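Serine proteinase inhibitor A (PDB 3E8L) inhibits serine proteases, probably through two reactive sites that hold trypsin and chymotrypsin at the same time. Local coordinates at residues 77-82 / 131-136; 139-144 / 176-181; 155-160 / 170-175. The protein carries 2 engineered substitutions. All coordinates share one frame; numbering follows the deposited sequence.

Following the chain from the N terminus, interaction 1 closes first: the loop 77-82, between strands 67-70 and 84-89, is met by 131-136 on strand 130-135 when the chain returns. The chain then turns into strand 142-147, the sheet neighbour of 130-135, and here interaction 2 opens; it closes when 176-181 pairs with 139-144. Interaction 3 lies nested inside that loop, joining 155-160 to 170-175 at the open end of the hairpin of strands 159-164 and 167-172. Direct backbone bonds stitch the set together, R134 N to K143 O and V159 N to L144 O, so the three contacts tie a loop, a four-stranded sheet, the C-terminal strand and a hairpin within one beta-trefoil.

Interaction 1: residues 77-82 / 131-136; sequences PVMQLG and FEARST
The loop 77-82 runs steeply up to the strand of 131-136, their end-to-end directions 79° apart, in this Kunitz-type beta-trefoil inhibitor. A single direct backbone bond joins them: G82 N gives its hydrogen to A133 O over 3.1 Å, nearly straight at 168° and almost along the C=O axis. A133 N is reached through a water, which accepts from it and donates to Q80 O. G82 sits at positive phi, where a side chain would jam against the preceding carbonyl oxygen. L81 swings its CD1 over the strand, 3.7 Å from A133 O, while M79, extended through CG to SD, reaches the A133 methyl with its sulfur. The contact borders an interface: another protein's chain packs on L81, E132 and R134, and a polar side chain of it is hydrogen-bonded to S135 OG. E132 is stretched out, CG anti to the backbone N (chi1 -176°), so its carboxylate lies beside the G82 carbonyl. R84 holds OE1 in a salt bridge, which probably keeps the buried acid ionised. The other oxygen pairs with R134: NE points at E132 OE2 over 3.0 Å, in the guanidinium plane but from above the carboxylate plane.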
loop_
_atom_site.group_PDB
_atom_site.type_symbol
_atom_site.label_atom_id
_atom_site.label_comp_id
_atom_site.label_asym_id
_atom_site.label_seq_id
_atom_site.Cartn_x
_atom_site.Cartn_y
_atom_site.Cartn_z
ATOM N N PRO A 77 -2.695 14.975 -10.412
ATOM C CA PRO A 77 -3.926 14.729 -9.622
ATOM C C PRO A 77 -4.980 13.780 -10.226
ATOM O O PRO A 77 -6.072 13.650 -9.670
ATOM C CB PRO A 77 -4.537 16.141 -9.487
ATOM C CG PRO A 77 -3.475 17.094 -9.964
ATOM C CD PRO A 77 -2.669 16.342 -10.949
ATOM N N VAL A 78 -4.670 13.118 -11.331
ATOM C CA VAL A 78 -5.675 12.340 -12.027
ATOM C C VAL A 78 -5.198 10.909 -12.210
ATOM O O VAL A 78 -4.016 10.681 -12.415
ATOM C CB VAL A 78 -6.051 13.027 -13.385
ATOM C CG1 VAL A 78 -5.497 12.287 -14.583
ATOM C CG2 VAL A 78 -7.540 13.173 -13.497
ATOM N N MET A 79 -6.103 9.941 -12.113
ATOM C CA MET A 79 -5.730 8.540 -12.281
ATOM C C MET A 79 -5.396 8.278 -13.748
ATOM O O MET A 79 -6.200 8.591 -14.628
ATOM C CB MET A 79 -6.846 7.611 -11.758
ATOM C CG MET A 79 -6.662 6.149 -12.074
ATOM S SD MET A 79 -7.769 4.918 -11.323
ATOM C CE MET A 79 -8.935 5.849 -10.374
ATOM N N GLN A 80 -4.204 7.731 -14.006
ATOM C CA GLN A 80 -3.768 7.446 -15.386
ATOM C C GLN A 80 -3.790 5.960 -15.714
ATOM O O GLN A 80 -3.375 5.141 -14.903
ATOM C CB GLN A 80 -2.384 8.037 -15.688
ATOM C CG GLN A 80 -2.362 9.547 -15.951
ATOM C CD GLN A 80 -0.960 10.167 -15.800
ATOM O OE1 GLN A 80 -0.051 9.562 -15.195
ATOM N NE2 GLN A 80 -0.780 11.381 -16.346
ATOM N N LEU A 81 -4.276 5.629 -16.911
ATOM C CA LEU A 81 -4.320 4.254 -17.411
ATOM C C LEU A 81 -2.979 3.559 -17.299
ATOM O O LEU A 81 -1.951 4.120 -17.644
ATOM C CB LEU A 81 -4.778 4.241 -18.860
ATOM C CG LEU A 81 -6.158 3.711 -19.251
ATOM C CD1 LEU A 81 -7.090 3.546 -18.106
ATOM C CD2 LEU A 81 -6.755 4.604 -20.317
ATOM N N GLY A 82 -2.992 2.350 -16.756
ATOM C CA GLY A 82 -1.774 1.570 -16.609
ATOM C C GLY A 82 -0.983 1.886 -15.354
ATOM O O GLY A 82 -0.051 1.148 -14.993
ATOM N N PHE A 131 -3.120 -1.109 -7.334
ATOM C CA PHE A 131 -4.067 -1.498 -8.357
ATOM C C PHE A 131 -4.047 -0.580 -9.568
ATOM O O PHE A 131 -3.807 0.627 -9.468
ATOM C CB PHE A 131 -5.455 -1.663 -7.754
ATOM C CG PHE A 131 -5.492 -2.701 -6.680
ATOM C CD1 PHE A 131 -5.979 -3.979 -6.946
ATOM C CD2 PHE A 131 -5.010 -2.420 -5.406
ATOM C CE1 PHE A 131 -6.004 -4.962 -5.948
ATOM C CE2 PHE A 131 -5.034 -3.391 -4.412
ATOM C CZ PHE A 131 -5.526 -4.662 -4.692
ATOM N N GLU A 132 -4.308 -1.196 -10.711
ATOM C CA GLU A 132 -4.085 -0.618 -12.010
ATOM C C GLU A 132 -5.420 -0.693 -12.722
ATOM O O GLU A 132 -6.069 -1.741 -12.691
ATOM C CB GLU A 132 -3.052 -1.500 -12.721
ATOM C CG GLU A 132 -2.570 -1.036 -14.083
ATOM C CD GLU A 132 -1.463 -1.920 -14.639
ATOM O OE1 GLU A 132 -0.591 -2.354 -13.863
ATOM O OE2 GLU A 132 -1.449 -2.182 -15.855
ATOM N N ALA A 133 -5.861 0.411 -13.321
ATOM C CA ALA A 133 -7.017 0.359 -14.216
ATOM C C ALA A 133 -6.472 0.131 -15.612
ATOM O O ALA A 133 -5.582 0.863 -16.076
ATOM C CB ALA A 133 -7.814 1.645 -14.168
ATOM N N ARG A 134 -6.979 -0.895 -16.276
ATOM C CA ARG A 134 -6.565 -1.196 -17.634
ATOM C C ARG A 134 -7.750 -0.970 -18.553
ATOM O O ARG A 134 -8.902 -1.198 -18.156
ATOM C CB ARG A 134 -6.088 -2.645 -17.744
ATOM C CG ARG A 134 -4.686 -2.863 -17.264
ATOM C CD ARG A 134 -4.287 -4.304 -17.468
ATOM N NE ARG A 134 -3.013 -4.598 -16.814
ATOM C CZ ARG A 134 -2.580 -5.817 -16.519
ATOM N NH1 ARG A 134 -3.309 -6.881 -16.808
ATOM N NH2 ARG A 134 -1.405 -5.965 -15.932
ATOM N N SER A 135 -7.469 -0.543 -19.781
ATOM C CA SER A 135 -8.525 -0.223 -20.738
ATOM C C SER A 135 -9.266 -1.452 -21.268
ATOM O O SER A 135 -8.764 -2.585 -21.232
ATOM C CB SER A 135 -7.962 0.593 -21.895
ATOM O OG SER A 135 -7.118 -0.223 -22.685
ATOM N N THR A 136 -10.469 -1.185 -21.765
ATOM C CA THR A 136 -11.364 -2.187 -22.353
ATOM C C THR A 136 -11.786 -1.632 -23.696
ATOM O O THR A 136 -11.493 -0.473 -23.989
ATOM C CB THR A 136 -12.572 -2.439 -21.395
ATOM O OG1 THR A 136 -12.114 -3.230 -20.288
ATOM C CG2 THR A 136 -13.736 -3.150 -22.048
HETATM O O HOH W 1 -4.681 3.186 -13.084
#

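Interaction 2: residues 139-144 / 176-181; sequences TGVYKL and HFTVQF. Engineered in segment 176-181: Q180 (natural residue Arg).
Two backbone hydrogen bonds make the core of this contact, a single antiparallel bridge that joins strand 142-147 to the C-terminal strand 179-183 of the beta-trefoil, with Y142 and V179 as a hydrogen-bonded pair. Y142 N reaches V179 O at 2.8 Å, and V179 N returns the bond to Y142 O at 2.8 Å; both lie in the carbonyl planes. The same two oxygens also take CA-H contacts, from V141 and T178. The short strands cross at 101°, and beyond the bridge water takes over: one molecule links G140 O to F181 N, another F177 O to L144 N. The Y142 hydroxyl is hydrogen-bonded to V12 N.

Apolar packing fills the buried flank. Y142 and F181 cross at about a right angle, with Y142 CD2 at the edge of the F181 ring, 3.8 Å from CE1. L144 CD2 rests against V179 CG2 at 4.1 Å and also reaches F181 CZ. V179 and F181 both continue onto I32 of strand 30-34.

Carbon meets oxygen in two van der Waals contacts: V141 CG1, anti to the backbone N, packs on T178 OG1, and the engineered Q180 lays its CG against G140 O.

The polar flank belongs to K143. Its CG runs beside T178 CG2, then the chain bends at chi3 (-101°) and chi4, bringing NZ to the edge of the H176 ring, in its plane. At 3.9 Å from H176 NE2, K143 NZ does not bond directly; a water joins the two nitrogens. An alanine in place of K143 would remove NZ and CG, and would probably lose the water bridge to H176 and the contact alongside T178 CG2. The nearby ammonium would probably disfavour a protonated H176, an effect the E158 carboxylate, which K143 also touches, may soften.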
loop_
_atom_site.group_PDB
_atom_site.type_symbol
_atom_site.label_atom_id
_atom_site.label_comp_id
_atom_site.label_asym_id
_atom_site.label_seq_id
_atom_site.Cartn_x
_atom_site.Cartn_y
_atom_site.Cartn_z
ATOM N N THR A 139 -15.041 2.746 -23.694
ATOM C CA THR A 139 -14.481 3.795 -22.865
ATOM C C THR A 139 -15.273 3.934 -21.551
ATOM O O THR A 139 -16.479 3.717 -21.520
ATOM C CB THR A 139 -14.307 5.143 -23.636
ATOM O OG1 THR A 139 -15.297 6.089 -23.205
ATOM C CG2 THR A 139 -14.342 4.943 -25.190
ATOM N N GLY A 140 -14.563 4.243 -20.469
ATOM C CA GLY A 140 -15.138 4.284 -19.118
ATOM C C GLY A 140 -15.433 2.941 -18.464
ATOM O O GLY A 140 -16.105 2.889 -17.439
ATOM N N VAL A 141 -14.936 1.856 -19.056
ATOM C CA VAL A 141 -15.137 0.503 -18.545
ATOM C C VAL A 141 -13.762 -0.153 -18.469
ATOM O O VAL A 141 -13.019 -0.172 -19.465
ATOM C CB VAL A 141 -16.087 -0.341 -19.457
ATOM C CG1 VAL A 141 -16.316 -1.706 -18.866
ATOM C CG2 VAL A 141 -17.423 0.331 -19.643
ATOM N N TYR A 142 -13.412 -0.687 -17.298
ATOM C CA TYR A 142 -12.039 -1.111 -17.066
ATOM C C TYR A 142 -11.893 -2.477 -16.440
ATOM O O TYR A 142 -12.806 -2.981 -15.806
ATOM C CB TYR A 142 -11.299 -0.072 -16.207
ATOM C CG TYR A 142 -11.395 1.330 -16.767
ATOM C CD1 TYR A 142 -10.506 1.775 -17.751
ATOM C CD2 TYR A 142 -12.394 2.207 -16.324
ATOM C CE1 TYR A 142 -10.596 3.056 -18.274
ATOM C CE2 TYR A 142 -12.503 3.484 -16.845
ATOM C CZ TYR A 142 -11.598 3.913 -17.825
ATOM O OH TYR A 142 -11.704 5.196 -18.340
ATOM N N LYS A 143 -10.717 -3.060 -16.634
ATOM C CA LYS A 143 -10.302 -4.249 -15.920
ATOM C C LYS A 143 -9.330 -3.797 -14.842
ATOM O O LYS A 143 -8.480 -2.940 -15.107
ATOM C CB LYS A 143 -9.626 -5.237 -16.889
ATOM C CG LYS A 143 -10.609 -6.236 -17.521
ATOM C CD LYS A 143 -10.009 -7.044 -18.668
ATOM C CE LYS A 143 -10.430 -6.507 -20.019
ATOM N NZ LYS A 143 -10.723 -7.601 -21.017
ATOM N N LEU A 144 -9.457 -4.344 -13.632
ATOM C CA LEU A 144 -8.472 -4.066 -12.598
ATOM C C LEU A 144 -7.326 -5.078 -12.646
ATOM O O LEU A 144 -7.521 -6.236 -13.014
ATOM C CB LEU A 144 -9.109 -4.053 -11.205
ATOM C CG LEU A 144 -10.308 -3.121 -11.014
ATOM C CD1 LEU A 144 -10.968 -3.344 -9.636
ATOM C CD2 LEU A 144 -9.943 -1.640 -11.260
ATOM N N HIS A 176 -13.980 -13.110 -15.841
ATOM C CA HIS A 176 -13.902 -11.786 -16.434
ATOM C C HIS A 176 -14.790 -10.825 -15.634
ATOM O O HIS A 176 -15.953 -11.117 -15.365
ATOM C CB HIS A 176 -14.329 -11.918 -17.904
ATOM C CG HIS A 176 -14.456 -10.623 -18.648
ATOM N ND1 HIS A 176 -15.674 -10.008 -18.871
ATOM C CD2 HIS A 176 -13.527 -9.851 -19.262
ATOM C CE1 HIS A 176 -15.486 -8.899 -19.567
ATOM N NE2 HIS A 176 -14.192 -8.783 -19.821
ATOM N N PHE A 177 -14.216 -9.701 -15.216
ATOM C CA PHE A 177 -14.896 -8.721 -14.373
ATOM C C PHE A 177 -14.455 -7.329 -14.812
ATOM O O PHE A 177 -13.253 -7.044 -14.841
ATOM C CB PHE A 177 -14.526 -8.971 -12.905
ATOM C CG PHE A 177 -15.268 -8.113 -11.910
ATOM C CD1 PHE A 177 -16.599 -8.414 -11.547
ATOM C CD2 PHE A 177 -14.632 -7.034 -11.289
ATOM C CE1 PHE A 177 -17.294 -7.636 -10.603
ATOM C CE2 PHE A 177 -15.316 -6.243 -10.345
ATOM C CZ PHE A 177 -16.651 -6.548 -10.002
ATOM N N THR A 178 -15.391 -6.469 -15.157
ATOM C CA THR A 178 -15.097 -5.139 -15.623
ATOM C C THR A 178 -15.853 -4.114 -14.795
ATOM O O THR A 178 -16.853 -4.421 -14.238
ATOM C CB THR A 178 -15.318 -4.978 -17.139
ATOM O OG1 THR A 178 -16.683 -4.980 -17.441
ATOM C CG2 THR A 178 -14.771 -6.048 -17.869
ATOM N N VAL A 179 -15.316 -2.919 -14.635
ATOM C CA VAL A 179 -15.913 -1.941 -13.745
ATOM C C VAL A 179 -16.043 -0.558 -14.344
ATOM O O VAL A 179 -15.429 -0.235 -15.353
ATOM C CB VAL A 179 -15.129 -1.812 -12.431
ATOM C CG1 VAL A 179 -15.041 -3.145 -11.730
ATOM C CG2 VAL A 179 -13.752 -1.248 -12.692
ATOM N N GLN A 180 -16.863 0.252 -13.693
ATOM C CA GLN A 180 -16.890 1.684 -13.904
ATOM C C GLN A 180 -16.640 2.364 -12.567
ATOM O O GLN A 180 -16.950 1.822 -11.513
ATOM C CB GLN A 180 -18.237 2.145 -14.464
ATOM C CG GLN A 180 -18.430 1.902 -15.948
ATOM C CD GLN A 180 -19.601 2.678 -16.521
ATOM O OE1 GLN A 180 -19.421 3.598 -17.315
ATOM N NE2 GLN A 180 -20.807 2.299 -16.129
ATOM N N PHE A 181 -16.075 3.557 -12.623
ATOM C CA PHE A 181 -15.937 4.414 -11.457
ATOM C C PHE A 181 -17.063 5.429 -11.495
ATOM O O PHE A 181 -17.344 6.004 -12.537
ATOM C CB PHE A 181 -14.573 5.085 -11.432
ATOM C CG PHE A 181 -13.434 4.121 -11.397
ATOM C CD1 PHE A 181 -12.911 3.601 -12.573
ATOM C CD2 PHE A 181 -12.872 3.741 -10.190
ATOM C CE1 PHE A 181 -11.856 2.722 -12.550
ATOM C CE2 PHE A 181 -11.800 2.861 -10.148
ATOM C CZ PHE A 181 -11.295 2.341 -11.331
HETATM O O HOH W 2 -15.528 4.761 -15.378
HETATM O O HOH W 3 -13.647 -6.531 -21.932
HETATM O O HOH W 4 -11.053 -6.552 -13.169
#

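Interaction 3: residues 155-160 / 170-175; sequences ACPEVG and LGIGGE
Paired backbones make up the tight part of this contact, where 155-160 and 170-175 meet at the open end of a beta hairpin. G160 and G171 form an antiparallel hydrogen-bonded pair: G160 N to G171 O and G171 N to G160 O are each 2.9 Å, both nearly along the C=O axis. V159 and I172 make the adjoining non-hydrogen-bonded pair, their side chains diverging, and beyond it G173 N bonds E158 O at 3.1 Å, almost straight at 176°. After G173 the chain folds back over G160, whose missing side chain matters: a CB there would run into E175 O. G173 and G174 both take positive phi, which favours glycine at this turn.

Side chains close the buried side. V159 turns CG1 anti to the backbone N (chi1 162°), where it meets L170 CD1 at 4.1 Å, the two side chains crossing at about a right angle. I117 of strand 113-119 packs on V159, L170 and I172, so the hairpin leans on a neighbouring sheet.

The P157 end is looser. P157 touches I172 through one pair of carbons, CB to CG2 at 3.8 Å, and E158 turns its side chain to K143. Next to P157, C156 is tied by a disulfide to C147. An aromatic side chain of another protein's chain is hydrogen-bonded to A155 O, and aromatic packing from that chain also reaches P157. At the far end E175 is exposed, its side chain directed away from 155-160. Hairpins of this kind, of which a beta-trefoil contains six, build the fold; this one joins strands 159-164 and 167-172.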
loop_
_atom_site.group_PDB
_atom_site.type_symbol
_atom_site.label_atom_id
_atom_site.label_comp_id
_atom_site.label_asym_id
_atom_site.label_seq_id
_atom_site.Cartn_x
_atom_site.Cartn_y
_atom_site.Cartn_z
ATOM N N ALA A 155 4.351 -6.934 -15.363
ATOM C CA ALA A 155 2.972 -7.011 -15.844
ATOM C C ALA A 155 2.165 -7.712 -14.770
ATOM O O ALA A 155 2.379 -8.889 -14.467
ATOM C CB ALA A 155 2.881 -7.766 -17.141
ATOM N N CYS A 156 1.225 -6.987 -14.196
ATOM C CA CYS A 156 0.458 -7.493 -13.067
ATOM C C CYS A 156 -0.654 -8.461 -13.483
ATOM O O CYS A 156 -1.185 -8.354 -14.603
ATOM C CB CYS A 156 -0.117 -6.309 -12.278
ATOM S SG CYS A 156 1.177 -5.187 -11.839
ATOM N N PRO A 157 -1.001 -9.412 -12.587
ATOM C CA PRO A 157 -2.136 -10.301 -12.852
ATOM C C PRO A 157 -3.424 -9.510 -12.791
ATOM O O PRO A 157 -3.590 -8.643 -11.932
ATOM C CB PRO A 157 -2.109 -11.305 -11.691
ATOM C CG PRO A 157 -1.019 -10.884 -10.795
ATOM C CD PRO A 157 -0.409 -9.628 -11.252
ATOM N N GLU A 158 -4.326 -9.822 -13.708
ATOM C CA GLU A 158 -5.682 -9.299 -13.689
ATOM C C GLU A 158 -6.483 -9.736 -12.452
ATOM O O GLU A 158 -6.239 -10.809 -11.886
ATOM C CB GLU A 158 -6.382 -9.817 -14.931
ATOM C CG GLU A 158 -7.698 -9.152 -15.226
ATOM C CD GLU A 158 -8.056 -9.279 -16.692
ATOM O OE1 GLU A 158 -7.108 -9.374 -17.517
ATOM O OE2 GLU A 158 -9.275 -9.293 -17.005
ATOM N N VAL A 159 -7.436 -8.893 -12.047
ATOM C CA VAL A 159 -8.426 -9.214 -11.023
ATOM C C VAL A 159 -9.725 -9.671 -11.678
ATOM O O VAL A 159 -10.223 -9.033 -12.613
ATOM C CB VAL A 159 -8.696 -8.002 -10.155
ATOM C CG1 VAL A 159 -9.992 -8.158 -9.387
ATOM C CG2 VAL A 159 -7.521 -7.757 -9.202
ATOM N N GLY A 160 -10.266 -10.789 -11.199
ATOM C CA GLY A 160 -11.562 -11.300 -11.658
ATOM C C GLY A 160 -12.487 -11.699 -10.515
ATOM O O GLY A 160 -12.166 -11.503 -9.344
ATOM N N LEU A 170 -13.946 -10.762 -5.264
ATOM C CA LEU A 170 -12.875 -10.467 -6.189
ATOM C C LEU A 170 -11.629 -11.203 -5.757
ATOM O O LEU A 170 -11.391 -11.363 -4.557
ATOM C CB LEU A 170 -12.612 -8.967 -6.235
ATOM C CG LEU A 170 -13.707 -8.064 -6.797
ATOM C CD1 LEU A 170 -13.099 -6.739 -7.097
ATOM C CD2 LEU A 170 -14.300 -8.673 -8.065
ATOM N N GLY A 171 -10.842 -11.659 -6.727
ATOM C CA GLY A 171 -9.541 -12.256 -6.446
ATOM C C GLY A 171 -8.660 -12.211 -7.682
ATOM O O GLY A 171 -9.063 -11.675 -8.721
ATOM N N ILE A 172 -7.440 -12.736 -7.564
ATOM C CA ILE A 172 -6.527 -12.837 -8.680
ATOM C C ILE A 172 -7.063 -13.932 -9.581
ATOM O O ILE A 172 -7.382 -15.037 -9.107
ATOM C CB ILE A 172 -5.103 -13.202 -8.200
ATOM C CG1 ILE A 172 -4.572 -12.151 -7.224
ATOM C CG2 ILE A 172 -4.144 -13.468 -9.388
ATOM C CD1 ILE A 172 -4.500 -10.695 -7.753
ATOM N N GLY A 173 -7.176 -13.613 -10.866
ATOM C CA GLY A 173 -7.689 -14.548 -11.863
ATOM C C GLY A 173 -9.193 -14.575 -11.838
ATOM O O GLY A 173 -9.838 -13.540 -11.719
ATOM N N GLY A 174 -9.764 -15.764 -11.928
ATOM C CA GLY A 174 -11.206 -15.929 -11.880
ATOM C C GLY A 174 -11.907 -15.586 -13.169
ATOM O O GLY A 174 -11.391 -15.795 -14.258
ATOM N N GLU A 175 -13.112 -15.067 -13.027
ATOM C CA GLU A 175 -13.973 -14.817 -14.160
ATOM C C GLU A 175 -13.800 -13.368 -14.550
ATOM O O GLU A 175 -13.499 -12.510 -13.694
ATOM C CB GLU A 175 -15.432 -15.109 -13.791
ATOM C CG GLU A 175 -16.203 -15.899 -14.845
ATOM C CD GLU A 175 -16.287 -17.391 -14.523
ATOM O OE1 GLU A 175 -17.367 -17.819 -14.042
ATOM O OE2 GLU A 175 -15.281 -18.129 -14.748
#